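Vascular endothelial growth factor homolog (PDB 2GNN) induces endothelial cell proliferation as a secreted, disulfide-linked homodimeric viral growth factor that binds vascular endothelial growth factor receptors. Local coordinates at residues B[72-77]-B[90-95]. Sequence-based numbering, arbitrary orientation.
Unlike the reference sequence in segment 72-77: T73 (reference Ser).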
ATOM      1  N   VAL B  72      -9.299  14.648  -1.924  1.00 65.52           N
ATOM      2  CA  VAL B  72      -9.711  14.170  -3.241  1.00 64.18           C
ATOM      3  C   VAL B  72     -11.059  13.487  -3.140  1.00 62.51           C
ATOM      4  O   VAL B  72     -11.315  12.744  -2.191  1.00 63.09           O
ATOM      5  CB  VAL B  72      -8.676  13.209  -3.884  1.00 63.63           C
ATOM      6  CG1 VAL B  72      -7.341  13.901  -4.084  1.00 64.20           C
ATOM      7  CG2 VAL B  72      -8.495  11.992  -3.046  1.00 65.23           C
ATOM      8  N   THR B  73     -11.916  13.759  -4.119  1.00 62.92           N
ATOM      9  CA  THR B  73     -13.264  13.190  -4.186  1.00 63.07           C
ATOM     10  C   THR B  73     -13.244  11.937  -5.068  1.00 63.72           C
ATOM     11  O   THR B  73     -12.756  11.980  -6.194  1.00 61.96           O
ATOM     12  CB  THR B  73     -14.273  14.228  -4.759  1.00 62.48           C
ATOM     13  OG1 THR B  73     -14.208  15.438  -3.996  1.00 64.77           O
ATOM     14  CG2 THR B  73     -15.695  13.709  -4.730  1.00 63.68           C
ATOM     15  N   MET B  74     -13.772  10.828  -4.555  1.00 64.84           N
ATOM     16  CA  MET B  74     -13.930   9.609  -5.347  1.00 66.26           C
ATOM     17  C   MET B  74     -15.380   9.163  -5.433  1.00 64.44           C
ATOM     18  O   MET B  74     -16.091   9.154  -4.426  1.00 67.00           O
ATOM     19  CB  MET B  74     -13.094   8.480  -4.754  1.00 66.93           C
ATOM     20  CG  MET B  74     -11.601   8.733  -4.790  1.00 67.31           C
ATOM     21  SD  MET B  74     -10.709   7.363  -4.058  1.00 74.47           S
ATOM     22  CE  MET B  74      -9.112   8.133  -3.874  1.00 66.85           C
ATOM     23  N   GLU B  75     -15.824   8.778  -6.626  1.00 63.79           N
ATOM     24  CA  GLU B  75     -17.143   8.167  -6.756  1.00 65.63           C
ATOM     25  C   GLU B  75     -17.122   6.656  -6.487  1.00 64.84           C
ATOM     26  O   GLU B  75     -16.397   5.914  -7.141  1.00 68.11           O
ATOM     27  CB  GLU B  75     -17.797   8.495  -8.097  1.00 65.66           C
ATOM     28  CG  GLU B  75     -19.308   8.323  -8.021  1.00 75.97           C
ATOM     29  CD  GLU B  75     -20.073   9.013  -9.128  1.00 86.05           C
ATOM     30  OE1 GLU B  75     -19.661   8.906 -10.310  1.00 90.85           O
ATOM     31  OE2 GLU B  75     -21.108   9.645  -8.803  1.00 87.75           O
ATOM     32  N   LEU B  76     -17.905   6.235  -5.497  1.00 63.40           N
ATOM     33  CA  LEU B  76     -18.010   4.851  -5.042  1.00 65.06           C
ATOM     34  C   LEU B  76     -19.460   4.447  -5.174  1.00 64.97           C
ATOM     35  O   LEU B  76     -20.322   5.298  -5.282  1.00 64.38           O
ATOM     36  CB  LEU B  76     -17.713   4.756  -3.549  1.00 66.37           C
ATOM     37  CG  LEU B  76     -16.324   4.902  -2.966  1.00 71.13           C
ATOM     38  CD1 LEU B  76     -16.533   5.007  -1.513  1.00 84.06           C
ATOM     39  CD2 LEU B  76     -15.504   3.681  -3.247  1.00 80.54           C
ATOM     40  N   LEU B  77     -19.733   3.148  -5.111  1.00 65.24           N
ATOM     41  CA  LEU B  77     -21.102   2.678  -4.980  1.00 62.89           C
ATOM     42  C   LEU B  77     -21.356   2.449  -3.515  1.00 61.89           C
ATOM     43  O   LEU B  77     -20.648   1.669  -2.873  1.00 62.55           O
ATOM     44  CB  LEU B  77     -21.350   1.390  -5.791  1.00 62.59           C
ATOM     45  CG  LEU B  77     -22.734   0.748  -5.609  1.00 55.86           C
ATOM     46  CD1 LEU B  77     -23.819   1.542  -6.343  1.00 56.20           C
ATOM     47  CD2 LEU B  77     -22.698  -0.681  -6.096  1.00 56.69           C
ATOM     48  N   LEU B  90     -17.406  10.795  -2.239  1.00 62.27           N
ATOM     49  CA  LEU B  90     -16.848  10.980  -0.903  1.00 60.78           C
ATOM     50  C   LEU B  90     -15.444  11.572  -0.973  1.00 60.92           C
ATOM     51  O   LEU B  90     -14.781  11.476  -1.994  1.00 62.77           O
ATOM     52  CB  LEU B  90     -16.848   9.662  -0.143  1.00 62.50           C
ATOM     53  CG  LEU B  90     -18.220   9.042   0.141  1.00 67.74           C
ATOM     54  CD1 LEU B  90     -18.071   7.649   0.736  1.00 64.24           C
ATOM     55  CD2 LEU B  90     -19.085   9.941   1.046  1.00 71.15           C
ATOM     56  N   SER B  91     -15.004  12.204   0.112  1.00 60.13           N
ATOM     57  CA  SER B  91     -13.733  12.925   0.149  1.00 57.34           C
ATOM     58  C   SER B  91     -12.725  12.118   0.941  1.00 57.93           C
ATOM     59  O   SER B  91     -13.077  11.502   1.951  1.00 57.58           O
ATOM     60  CB  SER B  91     -13.936  14.296   0.798  1.00 58.53           C
ATOM     61  OG  SER B  91     -12.752  15.083   0.791  1.00 55.14           O
ATOM     62  N   PHE B  92     -11.481  12.105   0.469  1.00 56.89           N
ATOM     63  CA  PHE B  92     -10.407  11.338   1.109  1.00 57.75           C
ATOM     64  C   PHE B  92      -9.162  12.198   1.237  1.00 59.00           C
ATOM     65  O   PHE B  92      -8.888  13.051   0.395  1.00 56.62           O
ATOM     66  CB  PHE B  92     -10.070  10.073   0.295  1.00 60.72           C
ATOM     67  CG  PHE B  92     -11.239   9.150   0.097  1.00 54.87           C
ATOM     68  CD1 PHE B  92     -12.165   9.384  -0.920  1.00 58.37           C
ATOM     69  CD2 PHE B  92     -11.431   8.073   0.938  1.00 53.69           C
ATOM     70  CE1 PHE B  92     -13.266   8.553  -1.082  1.00 55.40           C
ATOM     71  CE2 PHE B  92     -12.531   7.236   0.778  1.00 52.54           C
ATOM     72  CZ  PHE B  92     -13.441   7.478  -0.246  1.00 51.05           C
ATOM     73  N   VAL B  93      -8.407  11.970   2.300  1.00 60.35           N
ATOM     74  CA  VAL B  93      -7.167  12.692   2.506  1.00 62.47           C
ATOM     75  C   VAL B  93      -6.021  11.920   1.840  1.00 63.83           C
ATOM     76  O   VAL B  93      -5.836  10.741   2.123  1.00 62.55           O
ATOM     77  CB  VAL B  93      -6.899  12.905   4.019  1.00 63.11           C
ATOM     78  CG1 VAL B  93      -5.597  13.654   4.240  1.00 62.04           C
ATOM     79  CG2 VAL B  93      -8.064  13.672   4.661  1.00 64.47           C
ATOM     80  N   GLU B  94      -5.283  12.582   0.948  1.00 63.15           N
ATOM     81  CA  GLU B  94      -4.054  12.024   0.358  1.00 64.99           C
ATOM     82  C   GLU B  94      -2.868  12.836   0.850  1.00 63.92           C
ATOM     83  O   GLU B  94      -2.986  14.039   1.043  1.00 64.92           O
ATOM     84  CB  GLU B  94      -4.062  12.136  -1.169  1.00 65.52           C
ATOM     85  CG  GLU B  94      -5.327  11.694  -1.858  1.00 74.79           C
ATOM     86  CD  GLU B  94      -5.259  10.282  -2.396  1.00 72.92           C
ATOM     87  OE1 GLU B  94      -4.155   9.744  -2.605  1.00 72.26           O
ATOM     88  OE2 GLU B  94      -6.328   9.707  -2.632  1.00 82.96           O
ATOM     89  N   HIS B  95      -1.718  12.197   1.012  1.00 61.63           N
ATOM     90  CA  HIS B  95      -0.512  12.912   1.371  1.00 59.25           C
ATOM     91  C   HIS B  95       0.278  13.279   0.120  1.00 62.22           C
ATOM     92  O   HIS B  95       0.505  12.432  -0.752  1.00 63.12           O
ATOM     93  CB  HIS B  95       0.339  12.084   2.328  1.00 57.17           C
ATOM     94  CG  HIS B  95      -0.362  11.732   3.601  1.00 54.95           C
ATOM     95  ND1 HIS B  95       0.023  10.673   4.397  1.00 52.15           N
ATOM     96  CD2 HIS B  95      -1.437  12.286   4.207  1.00 52.33           C
ATOM     97  CE1 HIS B  95      -0.780  10.595   5.442  1.00 51.18           C
ATOM     98  NE2 HIS B  95      -1.670  11.569   5.355  1.00 54.02           N
TER
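The side chains of M74 and F92 cross at about a right angle and form a Met-aromatic contact. In M74, chi1 (-64°) sets CG beside the backbone N, and the extended chi2 (179°) then puts SD beside CD1 and CE1 of F92. M74 SD lies 4.4 Å from the centroid of the F92 ring, oblique to it. M74 CB approaches F92 CE1 obliquely at 3.7 Å, whereas L76 CD1 sits at the ring edge, 4.2 Å from F92 CZ, and also meets L90 CD1 at 3.8 Å. M74 CE and the E94 carboxylate reach toward each other tip to tip, with CE 3.4 Å from OE2. The E94 chain bends at chi2 (-98°), setting CD near V72 CG2, which lies 3.2 Å from E94 OE2; these two side chains also cross at about a right angle. The other carboxylate oxygen, OE1, accepts a hydrogen bond from M51 N. Paired hydrogen bonds join V72 to F92 and M74 to L90; between them T73 and S91 form a non-hydrogen-bonded pair with side chains on the other face, and T73 CA makes a CH-O contact of 3.2 Å with L90 O. L50 of strand 47-54 covers M74, F92 and E94, H35 meets the F92 ring edge-to-face, and V16 of the second subunit packs on L76. The arrangement is a twisted antiparallel beta hairpin, strands 62-79 and 85-102, of the cystine-knot fold of PDGF/VEGF growth factors.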